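Local coordinates for protein redox-sensing transcriptional repressor Rex (Thermus thermophilus, PDB 2DT5) that probably represses transcription as a DNA-binding homodimer that senses the cellular NADH/NAD+ redox state through NAD bound in its Rossmann domain, at residues L83-M88 with I143-V148; F111-E116 with I127-L132; Q135-R140 with V161-K166; A152-A157 with V175-K180. The protein carries 1 engineered substitution. One frame throughout, in Å; residues are numbered along the deposited sequence.

Interaction 1 of 4, residues L83-M88 with I143-V148; sequences LCIVGM and IALLTV. With NAD (nicotinamide-adenine-dinucleotide), chain L.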
# COMPACT_ATOMS: atom_id res chain seq x y z
N LEU B 83 7.16 -17.16 -7.56
CA LEU B 83 7.29 -16.59 -6.22
C LEU B 83 7.35 -17.66 -5.13
O LEU B 83 7.06 -18.83 -5.37
CB LEU B 83 6.11 -15.65 -5.84
CG LEU B 83 5.45 -14.68 -6.82
CD1 LEU B 83 4.47 -13.79 -6.08
CD2 LEU B 83 6.49 -13.86 -7.55
N CYS B 84 7.72 -17.26 -3.95
CA CYS B 84 7.72 -18.16 -2.81
C CYS B 84 7.39 -17.32 -1.60
O CYS B 84 7.52 -16.09 -1.61
CB CYS B 84 9.08 -18.84 -2.65
SG CYS B 84 10.42 -17.73 -2.09
N ILE B 85 6.97 -17.99 -0.54
CA ILE B 85 6.66 -17.30 0.69
C ILE B 85 7.64 -17.89 1.70
O ILE B 85 7.78 -19.12 1.79
CB ILE B 85 5.22 -17.57 1.15
CG1 ILE B 85 4.22 -16.97 0.13
CG2 ILE B 85 5.01 -16.97 2.52
CD1 ILE B 85 2.75 -17.39 0.35
N VAL B 86 8.33 -17.03 2.43
CA VAL B 86 9.25 -17.49 3.45
C VAL B 86 8.68 -17.03 4.79
O VAL B 86 8.65 -15.84 5.08
CB VAL B 86 10.66 -16.90 3.24
CG1 VAL B 86 11.55 -17.20 4.47
CG2 VAL B 86 11.29 -17.51 1.98
N GLY B 87 8.22 -17.98 5.59
CA GLY B 87 7.62 -17.63 6.86
C GLY B 87 6.13 -17.93 6.71
O GLY B 87 5.33 -17.03 6.45
N MET B 88 5.78 -19.20 6.85
CA MET B 88 4.41 -19.64 6.71
C MET B 88 3.62 -19.61 8.01
O MET B 88 3.04 -20.61 8.42
CB MET B 88 4.37 -21.03 6.10
CG MET B 88 4.86 -21.07 4.65
SD MET B 88 3.76 -20.16 3.59
CE MET B 88 2.36 -21.23 3.55
N ILE B 143 11.09 -14.05 -7.07
CA ILE B 143 10.62 -13.14 -6.02
C ILE B 143 10.19 -13.84 -4.73
O ILE B 143 9.47 -14.84 -4.76
CB ILE B 143 9.42 -12.31 -6.57
CG1 ILE B 143 9.90 -11.44 -7.74
CG2 ILE B 143 8.76 -11.49 -5.46
CD1 ILE B 143 8.82 -10.60 -8.41
N ALA B 144 10.62 -13.32 -3.59
CA ALA B 144 10.25 -13.94 -2.32
C ALA B 144 9.41 -12.99 -1.47
O ALA B 144 9.74 -11.82 -1.35
CB ALA B 144 11.50 -14.37 -1.54
N LEU B 145 8.33 -13.51 -0.90
CA LEU B 145 7.47 -12.73 0.00
C LEU B 145 7.98 -13.07 1.41
O LEU B 145 7.83 -14.20 1.89
CB LEU B 145 5.99 -13.13 -0.17
CG LEU B 145 5.22 -12.44 -1.31
CD1 LEU B 145 5.96 -12.59 -2.61
CD2 LEU B 145 3.80 -13.03 -1.44
N LEU B 146 8.60 -12.09 2.06
CA LEU B 146 9.18 -12.29 3.37
C LEU B 146 8.20 -11.95 4.48
O LEU B 146 7.94 -10.79 4.75
CB LEU B 146 10.45 -11.46 3.54
CG LEU B 146 11.31 -11.84 4.76
CD1 LEU B 146 11.59 -13.35 4.75
CD2 LEU B 146 12.62 -11.05 4.73
N THR B 147 7.70 -12.98 5.15
CA THR B 147 6.75 -12.82 6.23
C THR B 147 7.20 -13.54 7.51
O THR B 147 6.44 -14.31 8.10
CB THR B 147 5.36 -13.35 5.78
OG1 THR B 147 5.53 -14.65 5.19
CG2 THR B 147 4.76 -12.42 4.70
N VAL B 148 8.45 -13.31 7.92
CA VAL B 148 8.96 -13.89 9.16
C VAL B 148 8.96 -12.75 10.17
O VAL B 148 8.88 -11.58 9.79
CB VAL B 148 10.42 -14.43 9.00
CG1 VAL B 148 10.48 -15.48 7.91
CG2 VAL B 148 11.39 -13.29 8.69
PA NAD L . 3.84 -15.52 12.92
O1A NAD L . 2.43 -16.02 12.92
O2A NAD L . 4.63 -15.53 14.20
O5B NAD L . 4.57 -16.35 11.82
C5B NAD L . 5.97 -16.19 11.50
C4B NAD L . 6.41 -17.48 10.86
O4B NAD L . 7.82 -17.25 10.54
C3B NAD L . 6.44 -18.76 11.79
O3B NAD L . 5.67 -19.82 11.16
C2B NAD L . 7.92 -19.12 11.92
O2B NAD L . 8.23 -20.45 12.11
C1B NAD L . 8.45 -18.51 10.63
N9A NAD L . 9.86 -18.22 10.66
C8A NAD L . 10.72 -17.65 11.62
N7A NAD L . 11.97 -17.57 11.21
C5A NAD L . 12.02 -18.08 9.96
C6A NAD L . 13.10 -18.26 8.98
N6A NAD L . 14.34 -17.90 9.24
N1A NAD L . 12.72 -18.83 7.77
C2A NAD L . 11.46 -19.22 7.45
N3A NAD L . 10.40 -19.07 8.35
C4A NAD L . 10.72 -18.50 9.59
O3 NAD L . 3.87 -14.02 12.37
PN NAD L . 2.77 -13.15 11.51
O1N NAD L . 1.78 -12.57 12.43
O2N NAD L . 2.31 -14.05 10.41
O5D NAD L . 3.71 -11.95 10.98
C5D NAD L . 4.79 -12.23 10.03
C4D NAD L . 5.49 -10.96 9.71
O4D NAD L . 4.51 -10.01 9.07
C3D NAD L . 6.04 -10.17 10.96
O3D NAD L . 7.32 -9.57 10.65
C2D NAD L . 4.98 -9.10 11.16
O2D NAD L . 5.38 -8.02 11.94
C1D NAD L . 4.67 -8.73 9.66
N1N NAD L . 3.46 -7.87 9.57
C2N NAD L . 3.46 -6.95 8.50
C3N NAD L . 2.36 -6.35 8.05
C7N NAD L . 2.45 -5.35 6.94
O7N NAD L . 1.45 -4.63 6.72
N7N NAD L . 3.61 -5.23 6.27
C4N NAD L . 1.00 -6.66 8.66
C5N NAD L . 1.00 -8.10 9.15
C6N NAD L . 2.15 -8.49 9.87

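Interaction 2 of 4, residues F111-E116 with I127-L132; sequences FDVDPE and IEHVDL. With NAD (nicotinamide-adenine-dinucleotide), chain L.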
# COMPACT_ATOMS: atom_id res chain seq x y z
N PHE B 111 8.13 -21.86 2.57
CA PHE B 111 9.15 -22.25 3.52
C PHE B 111 8.98 -21.70 4.93
O PHE B 111 8.48 -20.59 5.13
CB PHE B 111 10.53 -21.84 2.99
CG PHE B 111 10.77 -22.18 1.54
CD1 PHE B 111 10.37 -21.31 0.52
CD2 PHE B 111 11.39 -23.38 1.18
CE1 PHE B 111 10.60 -21.63 -0.83
CE2 PHE B 111 11.62 -23.71 -0.16
CZ PHE B 111 11.22 -22.83 -1.17
N ASP B 112 9.44 -22.49 5.90
CA ASP B 112 9.38 -22.11 7.31
C ASP B 112 10.50 -22.92 7.98
O ASP B 112 11.19 -23.69 7.31
CB ASP B 112 8.01 -22.49 7.87
CG ASP B 112 7.64 -21.68 9.09
OD1 ASP B 112 8.17 -21.98 10.18
OD2 ASP B 112 6.83 -20.73 8.96
N VAL B 113 10.70 -22.74 9.28
CA VAL B 113 11.72 -23.48 10.00
C VAL B 113 11.09 -24.32 11.10
O VAL B 113 11.74 -25.13 11.73
CB VAL B 113 12.75 -22.55 10.67
CG1 VAL B 113 13.50 -21.77 9.61
CG2 VAL B 113 12.04 -21.60 11.62
N ASP B 114 9.80 -24.11 11.32
CA ASP B 114 9.06 -24.82 12.35
C ASP B 114 8.75 -26.24 11.89
O ASP B 114 8.08 -26.45 10.88
CB ASP B 114 7.77 -24.06 12.65
CG ASP B 114 7.02 -24.62 13.83
OD1 ASP B 114 7.27 -25.79 14.22
OD2 ASP B 114 6.16 -23.89 14.37
N PRO B 115 9.25 -27.25 12.62
CA PRO B 115 8.98 -28.63 12.22
C PRO B 115 7.49 -28.98 12.16
O PRO B 115 7.09 -29.90 11.46
CB PRO B 115 9.73 -29.45 13.27
CG PRO B 115 10.85 -28.52 13.69
CD PRO B 115 10.14 -27.20 13.79
N GLU B 116 6.66 -28.25 12.90
CA GLU B 116 5.23 -28.51 12.89
C GLU B 116 4.57 -27.96 11.63
O GLU B 116 3.46 -28.35 11.28
CB GLU B 116 4.58 -27.89 14.12
CG GLU B 116 5.15 -28.42 15.41
CD GLU B 116 4.69 -27.61 16.60
OE1 GLU B 116 3.50 -27.71 16.96
OE2 GLU B 116 5.51 -26.86 17.16
N ILE B 127 4.71 -27.19 2.61
CA ILE B 127 5.69 -26.33 3.23
C ILE B 127 7.01 -27.08 3.36
O ILE B 127 7.05 -28.19 3.91
CB ILE B 127 5.22 -25.86 4.60
CG1 ILE B 127 3.92 -25.07 4.44
CG2 ILE B 127 6.29 -24.99 5.28
CD1 ILE B 127 3.34 -24.60 5.75
N GLU B 128 8.09 -26.48 2.86
CA GLU B 128 9.40 -27.11 2.95
C GLU B 128 10.27 -26.32 3.91
O GLU B 128 9.95 -25.18 4.27
CB GLU B 128 10.06 -27.18 1.57
CG GLU B 128 9.23 -27.91 0.55
CD GLU B 128 9.90 -27.97 -0.80
OE1 GLU B 128 10.54 -29.01 -1.10
OE2 GLU B 128 9.81 -26.98 -1.56
N HIS B 129 11.37 -26.93 4.32
CA HIS B 129 12.26 -26.27 5.24
C HIS B 129 13.07 -25.21 4.50
O HIS B 129 13.47 -25.40 3.35
CB HIS B 129 13.18 -27.28 5.93
CG HIS B 129 13.93 -26.69 7.08
ND1 HIS B 129 15.00 -25.83 6.92
CD2 HIS B 129 13.72 -26.77 8.42
CE1 HIS B 129 15.40 -25.40 8.10
NE2 HIS B 129 14.64 -25.96 9.03
N VAL B 130 13.28 -24.09 5.17
CA VAL B 130 14.01 -23.00 4.55
C VAL B 130 15.40 -23.43 4.07
O VAL B 130 16.00 -22.76 3.23
CB VAL B 130 14.13 -21.81 5.52
CG1 VAL B 130 15.11 -22.12 6.62
CG2 VAL B 130 14.54 -20.57 4.75
N ASP B 131 15.91 -24.54 4.59
CA ASP B 131 17.23 -25.04 4.16
C ASP B 131 17.21 -25.45 2.70
O ASP B 131 18.26 -25.51 2.06
CB ASP B 131 17.69 -26.23 5.00
CG ASP B 131 18.03 -25.85 6.42
OD1 ASP B 131 18.36 -24.67 6.66
OD2 ASP B 131 17.98 -26.74 7.30
N LEU B 132 16.02 -25.73 2.17
CA LEU B 132 15.87 -26.14 0.77
C LEU B 132 15.95 -25.02 -0.28
O LEU B 132 16.00 -25.30 -1.47
CB LEU B 132 14.55 -26.89 0.59
CG LEU B 132 14.60 -28.36 1.02
CD1 LEU B 132 13.21 -28.94 1.12
CD2 LEU B 132 15.43 -29.12 0.01
PA NAD L . 3.84 -15.52 12.92
O1A NAD L . 2.43 -16.02 12.92
O2A NAD L . 4.63 -15.53 14.20
O5B NAD L . 4.57 -16.35 11.82
C5B NAD L . 5.97 -16.19 11.50
C4B NAD L . 6.41 -17.48 10.86
O4B NAD L . 7.82 -17.25 10.54
C3B NAD L . 6.44 -18.76 11.79
O3B NAD L . 5.67 -19.82 11.16
C2B NAD L . 7.92 -19.12 11.92
O2B NAD L . 8.23 -20.45 12.11
C1B NAD L . 8.45 -18.51 10.63
N9A NAD L . 9.86 -18.22 10.66
C8A NAD L . 10.72 -17.65 11.62
N7A NAD L . 11.97 -17.57 11.21
C5A NAD L . 12.02 -18.08 9.96
C6A NAD L . 13.10 -18.26 8.98
N6A NAD L . 14.34 -17.90 9.24
N1A NAD L . 12.72 -18.83 7.77
C2A NAD L . 11.46 -19.22 7.45
N3A NAD L . 10.40 -19.07 8.35
C4A NAD L . 10.72 -18.50 9.59
O3 NAD L . 3.87 -14.02 12.37
PN NAD L . 2.77 -13.15 11.51
O1N NAD L . 1.78 -12.57 12.43
O2N NAD L . 2.31 -14.05 10.41
O5D NAD L . 3.71 -11.95 10.98
C5D NAD L . 4.79 -12.23 10.03
C4D NAD L . 5.49 -10.96 9.71
O4D NAD L . 4.51 -10.01 9.07
C3D NAD L . 6.04 -10.17 10.96
O3D NAD L . 7.32 -9.57 10.65
C2D NAD L . 4.98 -9.10 11.16
O2D NAD L . 5.38 -8.02 11.94
C1D NAD L . 4.67 -8.73 9.66
N1N NAD L . 3.46 -7.87 9.57
C2N NAD L . 3.46 -6.95 8.50
C3N NAD L . 2.36 -6.35 8.05
C7N NAD L . 2.45 -5.35 6.94
O7N NAD L . 1.45 -4.63 6.72
N7N NAD L . 3.61 -5.23 6.27
C4N NAD L . 1.00 -6.66 8.66
C5N NAD L . 1.00 -8.10 9.15
C6N NAD L . 2.15 -8.49 9.87

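Interaction 3 of 4, residues Q135-R140 with V161-K166; sequences QRVPGR and VAAGIK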
# COMPACT_ATOMS: atom_id res chain seq x y z
N GLN B 135 18.29 -25.14 -3.26
CA GLN B 135 17.95 -26.17 -4.22
C GLN B 135 16.55 -25.99 -4.79
O GLN B 135 16.05 -26.87 -5.48
CB GLN B 135 18.04 -27.53 -3.56
CG GLN B 135 19.11 -27.58 -2.48
CD GLN B 135 18.86 -28.70 -1.50
OE1 GLN B 135 19.37 -28.68 -0.38
NE2 GLN B 135 18.08 -29.69 -1.92
N ARG B 136 15.92 -24.86 -4.50
CA ARG B 136 14.56 -24.60 -5.00
C ARG B 136 14.45 -23.31 -5.80
O ARG B 136 13.68 -23.23 -6.76
CB ARG B 136 13.57 -24.55 -3.83
CG ARG B 136 13.18 -25.91 -3.30
CD ARG B 136 12.07 -26.49 -4.15
NE ARG B 136 12.35 -27.85 -4.61
CZ ARG B 136 12.65 -28.86 -3.81
NH1 ARG B 136 12.72 -28.68 -2.50
NH2 ARG B 136 12.87 -30.06 -4.33
N VAL B 137 15.23 -22.31 -5.41
CA VAL B 137 15.19 -21.00 -6.04
C VAL B 137 15.75 -20.86 -7.47
O VAL B 137 15.04 -20.43 -8.38
CB VAL B 137 15.87 -19.98 -5.12
CG1 VAL B 137 15.98 -18.63 -5.80
CG2 VAL B 137 15.08 -19.88 -3.82
N PRO B 138 17.02 -21.25 -7.69
CA PRO B 138 17.64 -21.15 -9.02
C PRO B 138 16.79 -21.58 -10.20
O PRO B 138 16.33 -22.72 -10.28
CB PRO B 138 18.90 -21.99 -8.86
CG PRO B 138 19.30 -21.69 -7.44
CD PRO B 138 17.97 -21.82 -6.71
N GLY B 139 16.58 -20.65 -11.12
CA GLY B 139 15.80 -20.93 -12.30
C GLY B 139 14.30 -21.15 -12.13
O GLY B 139 13.59 -21.31 -13.11
N ARG B 140 13.80 -21.14 -10.90
CA ARG B 140 12.38 -21.37 -10.70
C ARG B 140 11.64 -20.30 -9.91
O ARG B 140 10.45 -20.09 -10.12
CB ARG B 140 12.16 -22.72 -10.02
CG ARG B 140 12.37 -23.92 -10.92
CD ARG B 140 12.55 -25.20 -10.12
NE ARG B 140 12.37 -24.98 -8.69
CZ ARG B 140 11.19 -24.92 -8.07
NH1 ARG B 140 10.06 -25.06 -8.76
NH2 ARG B 140 11.14 -24.68 -6.77
N VAL B 161 19.17 -14.23 -0.52
CA VAL B 161 20.19 -13.70 -1.43
C VAL B 161 21.12 -14.84 -1.83
O VAL B 161 21.37 -15.07 -3.01
CB VAL B 161 21.01 -12.59 -0.75
CG1 VAL B 161 22.17 -12.18 -1.65
CG2 VAL B 161 20.12 -11.40 -0.44
N ALA B 162 21.60 -15.57 -0.83
CA ALA B 162 22.51 -16.68 -1.09
C ALA B 162 21.93 -17.71 -2.05
O ALA B 162 22.63 -18.22 -2.92
CB ALA B 162 22.88 -17.36 0.23
N ALA B 163 20.64 -18.01 -1.89
CA ALA B 163 20.00 -19.00 -2.75
C ALA B 163 19.76 -18.49 -4.17
O ALA B 163 19.44 -19.27 -5.07
CB ALA B 163 18.68 -19.46 -2.13
N GLY B 164 19.90 -17.19 -4.38
CA GLY B 164 19.69 -16.64 -5.71
C GLY B 164 18.44 -15.82 -5.98
O GLY B 164 18.09 -15.61 -7.14
N ILE B 165 17.76 -15.35 -4.93
CA ILE B 165 16.54 -14.55 -5.13
C ILE B 165 16.89 -13.29 -5.93
O ILE B 165 18.03 -12.80 -5.86
CB ILE B 165 15.91 -14.13 -3.78
CG1 ILE B 165 14.40 -13.88 -3.95
CG2 ILE B 165 16.59 -12.88 -3.25
CD1 ILE B 165 13.61 -15.11 -4.32
N LYS B 166 15.92 -12.76 -6.68
CA LYS B 166 16.16 -11.55 -7.47
C LYS B 166 15.46 -10.35 -6.84
O LYS B 166 15.89 -9.21 -7.01
CB LYS B 166 15.68 -11.74 -8.92
CG LYS B 166 16.51 -12.75 -9.71
CD LYS B 166 16.01 -12.88 -11.13
CE LYS B 166 16.84 -13.90 -11.92
NZ LYS B 166 16.26 -14.17 -13.28

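Interaction 4 of 4, residues A152-A157 with V175-K180; sequences AAQKAA and VLEVPK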
# COMPACT_ATOMS: atom_id res chain seq x y z
N ALA B 152 13.86 -12.14 12.84
CA ALA B 152 14.47 -13.12 11.96
C ALA B 152 14.61 -12.67 10.51
O ALA B 152 15.21 -13.37 9.70
CB ALA B 152 13.68 -14.43 12.00
N ALA B 153 14.09 -11.49 10.19
CA ALA B 153 14.07 -10.97 8.80
C ALA B 153 15.40 -10.89 8.02
O ALA B 153 15.53 -11.48 6.95
CB ALA B 153 13.41 -9.60 8.80
N GLN B 154 16.37 -10.17 8.57
CA GLN B 154 17.65 -9.99 7.90
C GLN B 154 18.33 -11.30 7.55
O GLN B 154 18.80 -11.48 6.43
CB GLN B 154 18.58 -9.14 8.77
CG GLN B 154 19.95 -8.86 8.14
CD GLN B 154 19.84 -8.14 6.81
OE1 GLN B 154 19.31 -7.03 6.76
NE2 GLN B 154 20.27 -8.57 5.65
N LYS B 155 18.38 -12.23 8.49
CA LYS B 155 19.03 -13.50 8.22
C LYS B 155 18.24 -14.32 7.20
O LYS B 155 18.82 -15.07 6.41
CB LYS B 155 19.23 -14.29 9.52
CG LYS B 155 19.96 -15.61 9.30
CD LYS B 155 21.18 -15.42 8.38
CE LYS B 155 21.43 -16.65 7.51
NZ LYS B 155 22.44 -16.40 6.44
N ALA B 156 16.91 -14.17 7.21
CA ALA B 156 16.11 -14.89 6.23
C ALA B 156 16.46 -14.31 4.86
O ALA B 156 16.63 -15.05 3.87
CB ALA B 156 14.60 -14.70 6.53
N ALA B 157 16.57 -12.99 4.80
CA ALA B 157 16.90 -12.30 3.55
C ALA B 157 18.28 -12.74 3.06
O ALA B 157 18.47 -12.97 1.86
CB ALA B 157 16.88 -10.79 3.76
N VAL B 175 14.19 -2.64 7.91
CA VAL B 175 14.87 -2.37 6.65
C VAL B 175 15.94 -3.43 6.44
O VAL B 175 16.80 -3.61 7.29
CB VAL B 175 15.53 -0.99 6.66
CG1 VAL B 175 16.09 -0.69 5.28
CG2 VAL B 175 14.51 0.05 7.08
N LEU B 176 15.85 -4.13 5.32
CA LEU B 176 16.78 -5.19 5.02
C LEU B 176 18.08 -4.69 4.41
O LEU B 176 18.13 -3.61 3.83
CB LEU B 176 16.14 -6.19 4.05
CG LEU B 176 14.78 -6.77 4.46
CD1 LEU B 176 14.29 -7.69 3.36
CD2 LEU B 176 14.89 -7.53 5.78
N GLU B 177 19.11 -5.50 4.57
CA GLU B 177 20.44 -5.23 4.04
C GLU B 177 20.64 -6.27 2.96
O GLU B 177 20.73 -7.46 3.27
CB GLU B 177 21.49 -5.45 5.13
CG GLU B 177 21.47 -4.43 6.23
CD GLU B 177 21.91 -3.07 5.75
OE1 GLU B 177 21.17 -2.46 4.95
OE2 GLU B 177 23.01 -2.63 6.15
N VAL B 178 20.70 -5.84 1.71
CA VAL B 178 20.89 -6.77 0.61
C VAL B 178 21.72 -6.09 -0.48
O VAL B 178 21.72 -4.87 -0.60
CB VAL B 178 19.51 -7.20 -0.00
CG1 VAL B 178 18.55 -7.71 1.09
CG2 VAL B 178 18.87 -6.02 -0.75
N PRO B 179 22.46 -6.87 -1.28
CA PRO B 179 23.27 -6.27 -2.34
C PRO B 179 22.38 -5.52 -3.35
O PRO B 179 21.24 -5.92 -3.60
CB PRO B 179 23.99 -7.47 -2.96
CG PRO B 179 23.12 -8.65 -2.60
CD PRO B 179 22.71 -8.32 -1.19
N LYS B 180 22.91 -4.45 -3.92
CA LYS B 180 22.15 -3.66 -4.87
C LYS B 180 21.58 -4.47 -6.03
O LYS B 180 20.68 -4.03 -6.72
CB LYS B 180 23.00 -2.50 -5.38
CG LYS B 180 24.40 -2.88 -5.84
CD LYS B 180 25.21 -1.64 -6.25
CE LYS B 180 26.64 -1.99 -6.64
NZ LYS B 180 27.44 -2.53 -5.49

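Interaction 1 of 4, residues L83-M88 with I143-V148
This is a parallel beta pairing at the centre of a Rossmann-fold sheet, between strand 81-86, which leads into the NAD-binding glycine turn, and strand 143-146. The two run side by side, with 25° between their directions, and their side chains fall in matched pairs. A ladder of backbone bonds carries the pairing. Its first rung, Cys84 N to Ile143 O, is bent (138° at the hydrogen), whereas Leu145 N to Cys84 O (2.8 Å) and Val86 N to Leu145 O (2.9 Å) are nearly straight. Leu83, Ile85, Ile143 and Leu145 share one face. There Leu83 lies alongside Ile143 and presses CD2 against Ile143 CB at 3.5 Å, a tight contact, while Ile85 packs on Leu95 and Ala96 of helix 90-96. On the other face Cys84 SG touches Ala144 CB, Val86 CG1 meets Leu146 CD1, and helix 150-163 packs on this side through Ala156 and Leu160. Beyond the strands both segments meet the dinucleotide: Gly87 CA comes within 3.5 Å of NAD N3A, and the ribose hydroxyl O3D of NAD donates to Val148 O (2.7 Å). Thr147 ends the ladder with its N on Val86 O and adds a side-chain bond: Thr147 OG1, placed between the backbone N and carbonyl carbon (chi1 48°), donates at 2.7 Å to an in-plane lone pair of Gly87 O.

Interaction 2 of 4, residues F111-E116 with I127-L132
Asp112 ends strand 105-112, and its side chain can be traced outward from the sheet. Asp112 CB rests 4.0 Å from Ile127 CG2. CG stands anti to the backbone N (chi1 -157°), which carries the carboxylate to the adenosine ribose of NAD. Asp112 OD1 is gripped three times: NAD O2B donates to it at a very short 2.5 Å, Asp114 N donates to its anti lone pair at 2.9 Å, and Val113 N reaches it from above the carboxylate plane. The Asp114 bond makes an Asx turn that fixes the carboxylate against its own backbone. Asp112 OD2 accepts a hydrogen bond from NAD O3B at 2.6 Å and a weak one from Met88 N. So many donors would be expected to stabilise the ionised form. Behind the carboxylate, the segments are joined in parallel register by Asp112 N to Glu128 O (3.2 Å) and, where the second turns into a 3-10 segment, Val130 N to Asp112 O (3.0 Å), this donor lying above the carbonyl plane. Val113 CG1 and Val130 CG1 close tightly at 3.4 Å beside the adenine. Away from the cofactor, the Phe111 ring runs alongside Glu128, whose carboxylate is turned 21° from it and is salt-bridged to Arg136. An acidic residue ending the second Rossmann strand, with one oxygen for each adenosine ribose hydroxyl, is characteristic of NAD-binding sites.

Interaction 3 of 4, residues Q135-R140 with V161-K166
Helix 150-163 runs out against the loop that leads into strand 143-146, and the contact follows that helix end. Val161 stays clear of the loop segment, but Val161 O accepts a hydrogen bond from Gly164 N at 2.9 Å in the last turn. Ala163 then turns CB toward the loop, where it meets Val137 CG2 at 4.0 Å. Its carbonyl oxygen lies against carbon: Pro138 CG and CD each approach Ala163 O to 3.4 Å, and Val137 CG1 to 3.6 Å, with no hydrogen bond between the segments. Gly164 is the first residue to leave helical geometry. Its positive phi (107°) turns the chain out of the helix, and Val137 CG1, anti to its own backbone N (chi1 174°), lies 3.7 Å from Gly164 C. Ile165 follows, with Ile165 CD1 a loose 4.5 Å from Val137 CG1 and also packed on Ile143 and Ala144 of the sheet. Lys166 takes up backbone bonding with Glu142 and Ala183. The loop has bonds of its own: Arg140 N reaches Val137 O at 2.9 Å, while Arg140 NE and NH2 make weak forked bonds to Arg136 O. The backbone pattern at Gly164, positive phi with two bonds back into the last turn, is a Schellman motif, here ending the helix of the beta-alpha-beta crossover from strand 143-146 to strand 167-170.

Interaction 4 of 4, residues A152-A157 with V175-K180
Gln154 holds CG anti to its backbone N (chi1 -179°) and then bends at chi2 (59°), which brings its amide from the side of helix 150-163 to the passing chain. There the amide meets the backbone of a single residue, Glu177, with both ends. Gln154 OE1 accepts a hydrogen bond from Glu177 N at 2.7 Å through an in-plane lone pair. Gln154 NE2 donates to a lone pair of Glu177 O, also at 2.7 Å and with 150° at the hydrogen, and the acceptor lies close to the amide plane. This two-point grip imitates the pairing of an extended strand and fixes the rotation of the amide; NE2 has a further bond to Asp158 OD2 one helical turn on. The approach is close, with Glu177 CB only 3.1 Å from Gln154 OE1. In the Rossmann fold of this protein the gripped chain is the connection from strand 167-170 to strand 183-186, and it passes over helix 150-163 without forming a regular helix itself. Deeper in, the contact turns apolar. Leu176 straddles two small residues a turn apart, CD2 on Ala153 CB at 3.9 Å and CD1 on Ala157 CB at 4.1 Å, while Leu146 of the sheet packs against it. Val178 CG1 adds a looser contact with Ala157 CB at 4.4 Å. Ala152, near the N-terminal end of helix 150-163, touches NAD.

Overall arrangement
Interaction 1 is the buried core, with backbone bonds on a central strand pair and apolar side chains on its two faces. Interaction 2 lies next to it in the same sheet, since strands 81-86 and 105-112 are neighbours, but it is partly buried and carries carboxylate chemistry; both touch NAD. Interactions 3 and 4 share helix 150-163: the first, largely buried but with Pro138 and Gly164 exposed at its edge, is apolar packing at the C-terminal end; the second, partly buried with Gln154 and Glu177 toward the surface, uses a side-chain amide on the flank. Each reaches interaction 1. A salt bridge from Glu128 to Arg136 ties interaction 2 to interaction 3, whereas interactions 2 and 4 do not touch.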